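Local coordinates for protein formiminoglutamase (Trypanosoma cruzi, PDB 4MYK) that probably hydrolyses N-formimino-L-glutamate to glutamate and formamide, as an arginase-like enzyme that works with a pair of manganese ions, at residues A57-F62 against F114-G119; R130-A135 against N230-F235; V181-Q186 against S209-K214; Y197-D200 against H204-W207; D222-T227 against G269-V274. The protein carries 1 engineered substitution. One frame throughout, in Å; residues are numbered along the deposited sequence.

Contact 1: A57-F62 against F114-G119; sequences AAFRFF and FPFVIG
Phe59 reaches from its helix toward the strand and meets two side chains there, Ile118 near the base of the ring and Phe116 at the far end. Starting at the root, CB of Phe59 lies 3.8 Å from Ile118 CG1, and the same CG1 is also close to the ring carbon CG. One step further out, CD2 of Phe59 rests 3.8 Å from Ile118 CD1, while CB of the isoleucine lies over one face of the ring. The far half of the ring belongs to Phe116. There CE2 of Phe59 is 4.1 Å from Phe116 CZ, and Phe59 CZ comes to 3.8 Å from Phe116 CE2. The two phenyl groups approach from opposite directions and meet obliquely, planes at 32° and centroids 5.6 Å apart. Phe59 gets this reach because CG stands anti to the backbone N (chi1 -177°), which throws the ring outward from the helix. Everything here is hydrocarbon and buried, and the contact rests on apolar packing. Next door on the helix, Arg60 turns to salt bridges with Asp85 and Asp88, and Phe62 packs on helix 290-306. Phe116 is covered further by Phe299 of that helix and by Met277 and Met279 of strand 274-280. The contact thus joins helix 55-63 to strand 114-119, which lies between strands 32-37 and 274-280 of the parallel sheet.

Contact 2: R130-A135 against N230-F235; sequences RAMLRA and NTFFSF
Met132 and Phe232 meet at an oblique angle, base against base: CG of the methionine is 4.1 Å from CB of the phenylalanine, and the ring itself then leads away from the helix. With its CG anti to the backbone N (chi1 170°), Phe232 swings the phenyl group along the strand instead of laying it on the methionine. One face of that ring is taken by its own neighbour two residues on, Ser234, whose CB stands 3.7 Å above the plane, offset toward the rim. Met132 is bent at chi2 and chi3 (chi2 -72°), which turns the terminal methyl back toward the start of the strand. CE lies near the backbone where Asn230 leads into Thr231, though its exact placement against the Asn230 carbonyl is doubtful. The amide ND2 of Asn230 is engaged elsewhere, by the carbonyl oxygen of Asp139. Among the neighbouring elements, Met132 and Phe232 both also touch Met276 of strand 274-280. Met132 of helix 125-135 thus packs on strands 231-236 and 274-280, while Phe232 also lies against Val142 of the strand on its other side, 141-145.

Contact 3: V181-Q186 against S209-K214; sequences VEFACQ and SEVRKK
Segment 181-186 comes nearest to 209-214 at Ala184 and Val211, CA to CA 6.3 Å, just where the strand turns a corner and Ala184 takes left-handed angles (phi 68°, psi 30°). Val211 carries the helix side of the contact, and Phe183 offers it the flat of its ring. Methyl CG2 of Val211 sits over one face in a CH-pi contact, 3.7 Å from the Phe183 ring centroid and 23° off the normal, displaced toward the rim. Its nearest ring atom is Phe183 CZ at 3.5 Å. The other methyl is close too, CG1 of Val211 being 3.7 Å from Phe183 CE1. The same CG2 approaches the corner itself, 4.0 Å from Ala184 N. The side chains of Phe183 and Val211 cross at about a right angle, and both methyls of the valine touch the CE1-CZ end of the ring. Phe183 is also covered by Ala219 and Leu220 of helix 216-227. At the start of the helix, Ser209 OG hydrogen-bonds Glu73 of the second subunit. This is helix-on-sheet packing at the carboxyl ends of the strands of the arginase/deacetylase fold, the end where the metal ligands Asp146, Asp236 and Asp238 gather.

Contact 4: Y197-D200 against H204-W207; sequences YVRD and HLMW
One face of the Arg199 guanidinium is taken by Leu205, whose CD1 stands 3.2 Å above the plane over its centre. The closest approach is to the root of the group, Arg199 NE to Leu205 CD1, also 3.2 Å, and the two side chains cross at about a right angle. CB of Leu205 touches a second flat group, lying 4.1 Å above one face of the Trp207 ring toward its rim. The two flat groups also approach each other, Arg199 NH2 lying 3.7 Å from Trp207 NE1, obliquely. The two branches of the leucine divide the work: CD1 meets the guanidinium face, while CD2 meets Val198 CG1 at 3.8 Å. The extended chain of Arg199 from CG to NE (chi3 169°) carries the guanidinium across the leucine. A single water bridges helix and strand, accepting a hydrogen bond from Leu205 N at 3.1 Å and a weak one from Arg199 NE. Trp207 packs beyond this on Glu73 of the second subunit. The pieces belong to one beta-alpha-beta unit, helix 192-200 turning back into strand 204-207, outermost in the sheet of this chain. Chemically, the guanidinium serves here as a flat lid over a buried leucine. NH2 and NE1 are both donors and cannot bond each other, so the direct contact rests on packing, and a water adds a polar link, weak on the arginine side.

Contact 5: D222-T227 against G269-V274; sequences DAFGLT and GKTPTV
Phe224 turns one face of its ring to Val274, whose methyl CG2 stands 3.8 Å above the plane, offset toward the rim. This is a CH-pi contact, with Val274 CG2 4.0 Å from the centroid of the Phe224 ring and 20° off the normal. The nearest ring atom is Phe224 CZ, 3.8 Å from that methyl. On the CD2 side the ring meets Thr271: OG1 is 3.9 Å from Phe224 CD2 in an oblique approach, and CG2 of the threonine lies about as near. That hydroxyl touches the ring only in passing, because its hydrogen bond goes to the carbonyl oxygen of Leu267, one turn back in the helix it follows. Within its own helix, Phe224 has Thr227 OG1 at its edge, in the plane of the ring. Val274 presents CG2 because its CG1 takes the place anti to the backbone N (chi1 173°), leaving CG2 beside that N. Thr271 and Val274 can share one ring because a type I beta turn joins them, closed by Val274 N to Thr271 O at 3.0 Å. Phe224 also touches Thr231 and Ile143, on two further strands. The turn delivers the chain from helix 258-270 into strand 274-280, and the contact packs that beta-alpha-beta return, which starts from the neighbouring parallel strand 231-236, against helix 216-227 of the arginase fold.

Contacts 1 to 4 all work on the one parallel sheet, with contact 1 toward one end and contacts 3 and 4 toward the other, 25 and 29 Å from it between centres. Contacts 3 and 4 share the neighbouring strands 180-185 and 204-207, joined by Ala184 N to Met206 O at 2.7 Å. Contact 5 ties into both halves: Thr231 N of contact 2 lies 2.8 Å from Thr273 O, a probable hydrogen bond, and Lys214 NZ of contact 3 makes a 3.0 Å salt bridge to Asp222 OD2. Contact 3 is nearest the metals, its Ala184 side chain about 10 Å from a manganese ion, against about 11 Å for Phe232 of contact 2; contact 5 lies away.

Contact 1: A57-F62 against F114-G119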
# COMPACT_ATOMS: atom_id res chain seq x y z
N ALA A 57 15.74 -10.48 16.46
CA ALA A 57 14.79 -11.19 17.32
C ALA A 57 13.44 -11.35 16.64
O ALA A 57 12.83 -12.42 16.64
CB ALA A 57 14.64 -10.47 18.65
N ALA A 58 12.97 -10.26 16.03
CA ALA A 58 11.70 -10.24 15.34
C ALA A 58 11.72 -11.14 14.10
O ALA A 58 10.77 -11.85 13.81
CB ALA A 58 11.35 -8.82 14.96
N PHE A 59 12.81 -11.07 13.35
CA PHE A 59 13.02 -11.98 12.24
C PHE A 59 12.92 -13.43 12.72
O PHE A 59 12.23 -14.24 12.11
CB PHE A 59 14.38 -11.73 11.60
CG PHE A 59 14.65 -12.58 10.39
CD1 PHE A 59 15.15 -13.86 10.52
CD2 PHE A 59 14.40 -12.09 9.12
CE1 PHE A 59 15.39 -14.63 9.42
CE2 PHE A 59 14.64 -12.86 8.03
CZ PHE A 59 15.14 -14.13 8.17
N ARG A 60 13.61 -13.75 13.83
CA ARG A 60 13.63 -15.11 14.38
C ARG A 60 12.26 -15.58 14.82
O ARG A 60 11.93 -16.76 14.69
CB ARG A 60 14.60 -15.24 15.56
CG ARG A 60 16.04 -15.37 15.13
CD ARG A 60 16.99 -15.71 16.26
NE ARG A 60 18.33 -15.88 15.73
CZ ARG A 60 19.27 -14.94 15.74
NH1 ARG A 60 19.02 -13.77 16.30
NH2 ARG A 60 20.46 -15.18 15.22
N PHE A 61 11.47 -14.65 15.35
CA PHE A 61 10.13 -14.98 15.78
C PHE A 61 9.34 -15.58 14.63
O PHE A 61 8.76 -16.66 14.76
CB PHE A 61 9.40 -13.75 16.32
CG PHE A 61 8.06 -14.06 16.91
CD1 PHE A 61 6.91 -14.04 16.12
CD2 PHE A 61 7.94 -14.40 18.25
CE1 PHE A 61 5.68 -14.33 16.67
CE2 PHE A 61 6.70 -14.70 18.80
CZ PHE A 61 5.58 -14.66 18.01
N PHE A 62 9.33 -14.89 13.50
CA PHE A 62 8.55 -15.34 12.35
C PHE A 62 9.25 -16.46 11.60
O PHE A 62 8.61 -17.26 10.92
CB PHE A 62 8.13 -14.16 11.47
CG PHE A 62 7.11 -13.27 12.14
CD1 PHE A 62 5.76 -13.58 12.09
CD2 PHE A 62 7.51 -12.16 12.89
CE1 PHE A 62 4.82 -12.79 12.74
CE2 PHE A 62 6.58 -11.37 13.55
CZ PHE A 62 5.23 -11.68 13.47
N PHE A 114 26.80 -20.78 2.66
CA PHE A 114 26.22 -19.47 2.32
C PHE A 114 25.76 -18.71 3.57
O PHE A 114 24.83 -19.14 4.26
CB PHE A 114 25.07 -19.62 1.33
CG PHE A 114 24.50 -18.31 0.84
CD1 PHE A 114 23.64 -17.57 1.64
CD2 PHE A 114 24.81 -17.83 -0.42
CE1 PHE A 114 23.12 -16.38 1.19
CE2 PHE A 114 24.29 -16.65 -0.87
CZ PHE A 114 23.45 -15.92 -0.07
N PRO A 115 26.41 -17.56 3.84
CA PRO A 115 26.06 -16.73 4.99
C PRO A 115 24.90 -15.77 4.69
O PRO A 115 24.93 -15.04 3.68
CB PRO A 115 27.34 -15.91 5.23
CG PRO A 115 28.22 -16.14 4.02
CD PRO A 115 27.43 -16.91 3.01
N PHE A 116 23.89 -15.77 5.56
CA PHE A 116 22.84 -14.75 5.52
C PHE A 116 22.86 -13.99 6.84
O PHE A 116 22.69 -14.59 7.91
CB PHE A 116 21.46 -15.37 5.27
CG PHE A 116 20.31 -14.41 5.49
CD1 PHE A 116 19.85 -13.61 4.46
CD2 PHE A 116 19.69 -14.31 6.73
CE1 PHE A 116 18.79 -12.74 4.66
CE2 PHE A 116 18.63 -13.44 6.94
CZ PHE A 116 18.18 -12.65 5.90
N VAL A 117 23.07 -12.68 6.77
CA VAL A 117 23.22 -11.87 7.97
C VAL A 117 21.99 -11.00 8.18
O VAL A 117 21.66 -10.16 7.35
CB VAL A 117 24.48 -10.99 7.92
CG1 VAL A 117 24.68 -10.26 9.26
CG2 VAL A 117 25.71 -11.82 7.56
N ILE A 118 21.30 -11.22 9.30
CA ILE A 118 20.13 -10.42 9.61
C ILE A 118 20.49 -9.33 10.62
O ILE A 118 21.04 -9.62 11.67
CB ILE A 118 18.94 -11.28 10.12
CG1 ILE A 118 17.75 -10.39 10.48
CG2 ILE A 118 19.36 -12.16 11.30
CD1 ILE A 118 17.24 -9.59 9.32
N GLY A 119 20.18 -8.08 10.27
CA GLY A 119 20.46 -6.94 11.12
C GLY A 119 19.20 -6.33 11.73
O GLY A 119 18.08 -6.80 11.49

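Contact 2: R130-A135 against N230-F235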
# COMPACT_ATOMS: atom_id res chain seq x y z
N ARG A 130 34.03 -6.93 3.52
CA ARG A 130 35.44 -7.26 3.73
C ARG A 130 35.65 -8.77 3.84
O ARG A 130 36.63 -9.32 3.33
CB ARG A 130 36.00 -6.54 4.95
CG ARG A 130 36.23 -5.05 4.72
CD ARG A 130 36.97 -4.40 5.87
NE ARG A 130 36.23 -4.47 7.13
CZ ARG A 130 35.35 -3.56 7.52
NH1 ARG A 130 35.09 -2.51 6.74
NH2 ARG A 130 34.73 -3.69 8.69
N ALA A 131 34.72 -9.44 4.52
CA ALA A 131 34.67 -10.91 4.52
C ALA A 131 34.68 -11.47 3.09
O ALA A 131 35.31 -12.50 2.82
CB ALA A 131 33.44 -11.41 5.29
N MET A 132 33.98 -10.79 2.18
CA MET A 132 33.93 -11.17 0.76
C MET A 132 35.25 -10.90 0.06
O MET A 132 35.74 -11.74 -0.69
CB MET A 132 32.81 -10.43 0.02
CG MET A 132 31.39 -10.92 0.31
SD MET A 132 30.94 -12.53 -0.37
CE MET A 132 31.02 -12.21 -2.14
N LEU A 133 35.82 -9.72 0.31
CA LEU A 133 37.08 -9.33 -0.31
C LEU A 133 38.25 -10.20 0.15
O LEU A 133 39.28 -10.25 -0.52
CB LEU A 133 37.40 -7.86 -0.02
CG LEU A 133 36.40 -6.80 -0.52
CD1 LEU A 133 36.86 -5.40 -0.09
CD2 LEU A 133 36.23 -6.89 -2.03
N ARG A 134 38.10 -10.85 1.29
CA ARG A 134 39.11 -11.79 1.77
C ARG A 134 38.88 -13.13 1.12
O ARG A 134 39.82 -13.80 0.70
CB ARG A 134 39.03 -11.97 3.30
CG ARG A 134 39.61 -10.83 4.12
CD ARG A 134 39.29 -11.05 5.59
NE ARG A 134 39.78 -12.35 6.03
CZ ARG A 134 39.37 -13.01 7.11
NH1 ARG A 134 38.42 -12.50 7.89
NH2 ARG A 134 39.89 -14.19 7.41
N ALA A 135 37.62 -13.53 1.05
CA ALA A 135 37.28 -14.85 0.54
C ALA A 135 37.54 -15.00 -0.97
O ALA A 135 37.95 -16.07 -1.43
CB ALA A 135 35.84 -15.21 0.89
N ASN A 230 30.91 -13.88 -7.48
CA ASN A 230 31.08 -13.66 -6.06
C ASN A 230 30.36 -12.40 -5.61
O ASN A 230 30.94 -11.53 -4.95
CB ASN A 230 32.57 -13.56 -5.73
CG ASN A 230 33.34 -14.78 -6.18
OD1 ASN A 230 32.88 -15.91 -6.01
ND2 ASN A 230 34.51 -14.57 -6.76
N THR A 231 29.08 -12.33 -5.96
CA THR A 231 28.25 -11.18 -5.65
C THR A 231 27.69 -11.22 -4.22
O THR A 231 27.13 -12.22 -3.77
CB THR A 231 27.13 -11.05 -6.67
OG1 THR A 231 27.69 -10.76 -7.95
CG2 THR A 231 26.21 -9.92 -6.28
N PHE A 232 27.88 -10.10 -3.53
CA PHE A 232 27.32 -9.84 -2.20
C PHE A 232 25.96 -9.16 -2.42
O PHE A 232 25.91 -8.04 -2.93
CB PHE A 232 28.28 -8.93 -1.43
CG PHE A 232 27.73 -8.39 -0.14
CD1 PHE A 232 26.67 -9.01 0.51
CD2 PHE A 232 28.29 -7.26 0.44
CE1 PHE A 232 26.16 -8.50 1.71
CE2 PHE A 232 27.79 -6.76 1.64
CZ PHE A 232 26.72 -7.38 2.27
N PHE A 233 24.88 -9.86 -2.06
CA PHE A 233 23.53 -9.35 -2.24
C PHE A 233 23.07 -8.66 -0.96
O PHE A 233 22.66 -9.32 -0.01
CB PHE A 233 22.57 -10.48 -2.64
CG PHE A 233 21.19 -10.01 -3.05
CD1 PHE A 233 21.02 -9.05 -4.04
CD2 PHE A 233 20.05 -10.56 -2.46
CE1 PHE A 233 19.74 -8.62 -4.41
CE2 PHE A 233 18.79 -10.14 -2.84
CZ PHE A 233 18.64 -9.18 -3.81
N SER A 234 23.19 -7.34 -0.94
CA SER A 234 22.93 -6.53 0.25
C SER A 234 21.58 -5.83 0.13
O SER A 234 21.39 -4.95 -0.72
CB SER A 234 24.04 -5.49 0.45
OG SER A 234 23.94 -4.83 1.70
N PHE A 235 20.63 -6.22 0.98
CA PHE A 235 19.26 -5.75 0.84
C PHE A 235 18.79 -4.88 1.99
O PHE A 235 18.29 -5.40 2.98
CB PHE A 235 18.30 -6.93 0.70
CG PHE A 235 17.07 -6.61 -0.11
CD1 PHE A 235 16.36 -5.45 0.11
CD2 PHE A 235 16.65 -7.48 -1.12
CE1 PHE A 235 15.23 -5.17 -0.63
CE2 PHE A 235 15.51 -7.19 -1.87
CZ PHE A 235 14.81 -6.04 -1.63

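Contact 3: V181-Q186 against S209-K214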
# COMPACT_ATOMS: atom_id res chain seq x y z
N VAL A 181 26.88 -1.83 -7.75
CA VAL A 181 25.61 -1.26 -8.18
C VAL A 181 24.79 -0.76 -6.98
O VAL A 181 24.62 -1.46 -5.98
CB VAL A 181 24.78 -2.27 -9.00
CG1 VAL A 181 23.44 -1.67 -9.37
CG2 VAL A 181 25.55 -2.68 -10.24
N GLU A 182 24.32 0.47 -7.10
CA GLU A 182 23.32 1.02 -6.19
C GLU A 182 21.98 0.75 -6.85
O GLU A 182 21.72 1.22 -7.95
CB GLU A 182 23.51 2.53 -6.03
CG GLU A 182 24.85 2.94 -5.43
CD GLU A 182 24.87 2.90 -3.91
OE1 GLU A 182 24.05 2.18 -3.30
OE2 GLU A 182 25.71 3.59 -3.31
N PHE A 183 21.15 -0.04 -6.18
CA PHE A 183 19.92 -0.53 -6.79
C PHE A 183 18.67 0.02 -6.12
O PHE A 183 18.50 -0.12 -4.91
CB PHE A 183 19.90 -2.05 -6.74
CG PHE A 183 18.89 -2.66 -7.66
CD1 PHE A 183 17.59 -2.88 -7.23
CD2 PHE A 183 19.24 -3.00 -8.95
CE1 PHE A 183 16.65 -3.43 -8.07
CE2 PHE A 183 18.30 -3.55 -9.81
CZ PHE A 183 17.01 -3.78 -9.37
N ALA A 184 17.81 0.64 -6.91
CA ALA A 184 16.55 1.21 -6.43
C ALA A 184 16.77 2.39 -5.50
O ALA A 184 15.98 2.64 -4.59
CB ALA A 184 15.71 0.15 -5.72
N CYS A 185 17.85 3.12 -5.74
CA CYS A 185 18.09 4.36 -5.02
C CYS A 185 17.13 5.46 -5.51
O CYS A 185 16.64 5.41 -6.64
CB CYS A 185 19.55 4.79 -5.15
SG CYS A 185 20.19 4.72 -6.84
N GLN A 186 16.87 6.44 -4.65
CA GLN A 186 15.86 7.46 -4.90
C GLN A 186 16.48 8.87 -5.01
O GLN A 186 17.11 9.34 -4.07
CB GLN A 186 14.78 7.40 -3.83
CG GLN A 186 13.99 6.11 -3.90
CD GLN A 186 12.83 6.05 -2.93
OE1 GLN A 186 12.29 7.07 -2.52
NE2 GLN A 186 12.45 4.84 -2.55
N SER A 209 13.00 4.50 -10.40
CA SER A 209 12.19 4.71 -11.60
C SER A 209 12.59 3.79 -12.76
O SER A 209 11.74 3.33 -13.51
CB SER A 209 12.23 6.19 -12.03
OG SER A 209 13.55 6.63 -12.28
N GLU A 210 13.88 3.51 -12.88
CA GLU A 210 14.35 2.64 -13.95
C GLU A 210 14.16 1.15 -13.62
O GLU A 210 13.80 0.36 -14.50
CB GLU A 210 15.80 2.98 -14.32
CG GLU A 210 16.84 2.00 -13.83
CD GLU A 210 18.23 2.39 -14.30
OE1 GLU A 210 18.64 3.56 -14.10
OE2 GLU A 210 18.92 1.51 -14.88
N VAL A 211 14.37 0.78 -12.36
CA VAL A 211 14.04 -0.57 -11.90
C VAL A 211 12.56 -0.87 -12.20
O VAL A 211 12.20 -1.92 -12.72
CB VAL A 211 14.30 -0.75 -10.38
CG1 VAL A 211 13.76 -2.08 -9.88
CG2 VAL A 211 15.79 -0.62 -10.07
N ARG A 212 11.71 0.09 -11.85
CA ARG A 212 10.28 -0.03 -12.06
C ARG A 212 9.96 -0.04 -13.55
O ARG A 212 9.06 -0.75 -13.99
CB ARG A 212 9.55 1.10 -11.36
CG ARG A 212 9.79 1.19 -9.86
CD ARG A 212 8.50 1.59 -9.17
NE ARG A 212 7.47 0.66 -9.59
CZ ARG A 212 7.05 -0.37 -8.86
NH1 ARG A 212 7.55 -0.56 -7.63
NH2 ARG A 212 6.11 -1.19 -9.35
N LYS A 213 10.71 0.75 -14.32
CA LYS A 213 10.54 0.82 -15.77
C LYS A 213 10.80 -0.54 -16.43
O LYS A 213 10.00 -0.98 -17.27
CB LYS A 213 11.49 1.86 -16.36
CG LYS A 213 11.03 2.50 -17.66
CD LYS A 213 12.21 3.22 -18.32
CE LYS A 213 13.09 3.95 -17.28
NZ LYS A 213 14.56 3.98 -17.61
N LYS A 214 11.89 -1.19 -16.04
CA LYS A 214 12.29 -2.48 -16.61
C LYS A 214 11.59 -3.70 -16.02
O LYS A 214 11.51 -4.74 -16.66
CB LYS A 214 13.79 -2.71 -16.44
CG LYS A 214 14.68 -1.64 -17.01
CD LYS A 214 16.13 -2.11 -16.95
CE LYS A 214 17.10 -0.96 -17.11
NZ LYS A 214 18.50 -1.45 -16.94

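Contact 4: Y197-D200 against H204-W207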
# COMPACT_ATOMS: atom_id res chain seq x y z
N TYR A 197 30.68 10.55 -6.46
CA TYR A 197 31.67 9.62 -5.89
C TYR A 197 31.58 8.19 -6.46
O TYR A 197 32.57 7.63 -6.92
CB TYR A 197 31.56 9.58 -4.35
CG TYR A 197 32.55 8.64 -3.67
CD1 TYR A 197 32.16 7.39 -3.20
CD2 TYR A 197 33.88 9.01 -3.52
CE1 TYR A 197 33.07 6.53 -2.59
CE2 TYR A 197 34.80 8.15 -2.91
CZ TYR A 197 34.39 6.92 -2.44
OH TYR A 197 35.31 6.08 -1.83
N VAL A 198 30.40 7.60 -6.40
CA VAL A 198 30.16 6.28 -6.97
C VAL A 198 30.53 6.24 -8.45
O VAL A 198 31.27 5.37 -8.89
CB VAL A 198 28.67 5.88 -6.86
CG1 VAL A 198 28.42 4.60 -7.65
CG2 VAL A 198 28.25 5.73 -5.40
N ARG A 199 29.99 7.19 -9.21
CA ARG A 199 30.22 7.19 -10.64
C ARG A 199 31.68 7.45 -10.97
O ARG A 199 32.21 6.85 -11.91
CB ARG A 199 29.28 8.16 -11.34
CG ARG A 199 27.89 7.54 -11.54
CD ARG A 199 26.81 8.58 -11.70
NE ARG A 199 25.56 7.99 -12.14
CZ ARG A 199 24.44 8.68 -12.37
NH1 ARG A 199 24.42 10.00 -12.20
NH2 ARG A 199 23.34 8.05 -12.78
N ASP A 200 32.32 8.30 -10.18
CA ASP A 200 33.76 8.54 -10.34
C ASP A 200 34.59 7.32 -9.95
O ASP A 200 35.79 7.26 -10.19
CB ASP A 200 34.21 9.76 -9.52
CG ASP A 200 33.94 11.07 -10.24
OD1 ASP A 200 33.44 11.06 -11.39
OD2 ASP A 200 34.23 12.13 -9.65
N HIS A 204 27.60 1.94 -10.54
CA HIS A 204 26.39 2.11 -11.34
C HIS A 204 25.19 2.49 -10.48
O HIS A 204 24.91 1.87 -9.46
CB HIS A 204 26.09 0.84 -12.14
CG HIS A 204 27.30 0.26 -12.80
ND1 HIS A 204 27.55 0.39 -14.15
CD2 HIS A 204 28.36 -0.41 -12.29
CE1 HIS A 204 28.69 -0.19 -14.44
NE2 HIS A 204 29.21 -0.69 -13.33
N LEU A 205 24.48 3.53 -10.92
CA LEU A 205 23.25 3.94 -10.27
C LEU A 205 22.06 3.41 -11.05
O LEU A 205 21.88 3.73 -12.22
CB LEU A 205 23.16 5.46 -10.17
CG LEU A 205 24.37 6.17 -9.57
CD1 LEU A 205 24.03 7.63 -9.30
CD2 LEU A 205 24.83 5.49 -8.30
N MET A 206 21.25 2.59 -10.37
CA MET A 206 20.01 2.08 -10.94
C MET A 206 18.79 2.60 -10.18
O MET A 206 18.25 1.92 -9.30
CB MET A 206 20.03 0.55 -10.93
CG MET A 206 20.95 -0.01 -12.01
SD MET A 206 20.80 -1.77 -12.27
CE MET A 206 21.83 -1.93 -13.71
N TRP A 207 18.38 3.82 -10.53
CA TRP A 207 17.32 4.55 -9.81
C TRP A 207 16.04 3.75 -9.77
O TRP A 207 15.76 2.98 -10.68
CB TRP A 207 17.04 5.90 -10.47
CG TRP A 207 18.22 6.81 -10.53
CD1 TRP A 207 18.94 7.13 -11.64
CD2 TRP A 207 18.82 7.52 -9.44
NE1 TRP A 207 19.95 8.00 -11.31
CE2 TRP A 207 19.90 8.25 -9.96
CE3 TRP A 207 18.56 7.61 -8.06
CZ2 TRP A 207 20.71 9.06 -9.16
CZ3 TRP A 207 19.36 8.41 -7.27
CH2 TRP A 207 20.42 9.13 -7.83
O HOH W 1 25.37 4.89 -13.54

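Contact 5: D222-T227 against G269-V274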
# COMPACT_ATOMS: atom_id res chain seq x y z
N ASP A 222 20.17 -7.47 -14.83
CA ASP A 222 21.14 -6.53 -15.36
C ASP A 222 22.21 -6.26 -14.31
O ASP A 222 23.41 -6.25 -14.62
CB ASP A 222 20.45 -5.22 -15.78
CG ASP A 222 19.62 -5.36 -17.07
OD1 ASP A 222 19.53 -6.47 -17.63
OD2 ASP A 222 19.04 -4.35 -17.52
N ALA A 223 21.78 -6.05 -13.07
CA ALA A 223 22.68 -5.73 -11.96
C ALA A 223 23.69 -6.84 -11.68
O ALA A 223 24.87 -6.57 -11.44
CB ALA A 223 21.88 -5.37 -10.69
N PHE A 224 23.24 -8.10 -11.72
CA PHE A 224 24.16 -9.23 -11.52
C PHE A 224 25.12 -9.42 -12.71
O PHE A 224 26.20 -10.00 -12.57
CB PHE A 224 23.39 -10.53 -11.27
CG PHE A 224 22.66 -10.54 -9.97
CD1 PHE A 224 23.15 -9.85 -8.88
CD2 PHE A 224 21.48 -11.27 -9.83
CE1 PHE A 224 22.48 -9.87 -7.67
CE2 PHE A 224 20.80 -11.29 -8.62
CZ PHE A 224 21.30 -10.59 -7.55
N GLY A 225 24.71 -8.94 -13.88
CA GLY A 225 25.58 -8.91 -15.03
C GLY A 225 26.77 -8.01 -14.77
O GLY A 225 27.89 -8.33 -15.15
N LEU A 226 26.50 -6.89 -14.11
CA LEU A 226 27.52 -5.92 -13.73
C LEU A 226 28.37 -6.39 -12.54
O LEU A 226 29.60 -6.29 -12.57
CB LEU A 226 26.88 -4.56 -13.42
CG LEU A 226 26.25 -3.80 -14.60
CD1 LEU A 226 25.35 -2.69 -14.13
CD2 LEU A 226 27.35 -3.27 -15.51
N THR A 227 27.73 -6.89 -11.49
CA THR A 227 28.47 -7.36 -10.33
C THR A 227 29.25 -8.65 -10.65
O THR A 227 30.39 -8.81 -10.26
CB THR A 227 27.54 -7.59 -9.14
OG1 THR A 227 26.56 -8.57 -9.48
CG2 THR A 227 26.84 -6.29 -8.77
N GLY A 269 18.60 -16.01 -5.13
CA GLY A 269 18.77 -17.36 -4.62
C GLY A 269 19.15 -18.36 -5.70
O GLY A 269 20.00 -19.22 -5.49
N LYS A 270 18.50 -18.25 -6.86
CA LYS A 270 18.77 -19.16 -7.97
C LYS A 270 20.03 -18.77 -8.75
O LYS A 270 20.52 -19.54 -9.59
CB LYS A 270 17.56 -19.21 -8.91
CG LYS A 270 17.37 -17.95 -9.72
CD LYS A 270 16.04 -17.97 -10.43
CE LYS A 270 15.95 -19.15 -11.37
NZ LYS A 270 16.55 -18.85 -12.70
N THR A 271 20.56 -17.58 -8.47
CA THR A 271 21.75 -17.04 -9.14
C THR A 271 23.02 -17.49 -8.43
O THR A 271 23.34 -16.98 -7.36
CB THR A 271 21.71 -15.49 -9.21
OG1 THR A 271 20.70 -15.08 -10.14
CG2 THR A 271 23.05 -14.92 -9.64
N PRO A 272 23.74 -18.44 -9.04
CA PRO A 272 24.86 -19.15 -8.41
C PRO A 272 26.09 -18.28 -8.12
O PRO A 272 26.93 -18.67 -7.31
CB PRO A 272 25.20 -20.23 -9.44
CG PRO A 272 24.72 -19.69 -10.73
CD PRO A 272 23.48 -18.91 -10.40
N THR A 273 26.19 -17.12 -8.76
CA THR A 273 27.28 -16.20 -8.44
C THR A 273 27.02 -15.41 -7.16
O THR A 273 27.93 -14.75 -6.63
CB THR A 273 27.55 -15.22 -9.60
OG1 THR A 273 26.36 -14.49 -9.91
CG2 THR A 273 28.04 -15.97 -10.83
N VAL A 274 25.79 -15.45 -6.65
CA VAL A 274 25.48 -14.74 -5.41
C VAL A 274 25.95 -15.54 -4.20
O VAL A 274 25.38 -16.59 -3.87
CB VAL A 274 23.99 -14.40 -5.31
CG1 VAL A 274 23.66 -13.82 -3.93
CG2 VAL A 274 23.60 -13.42 -6.40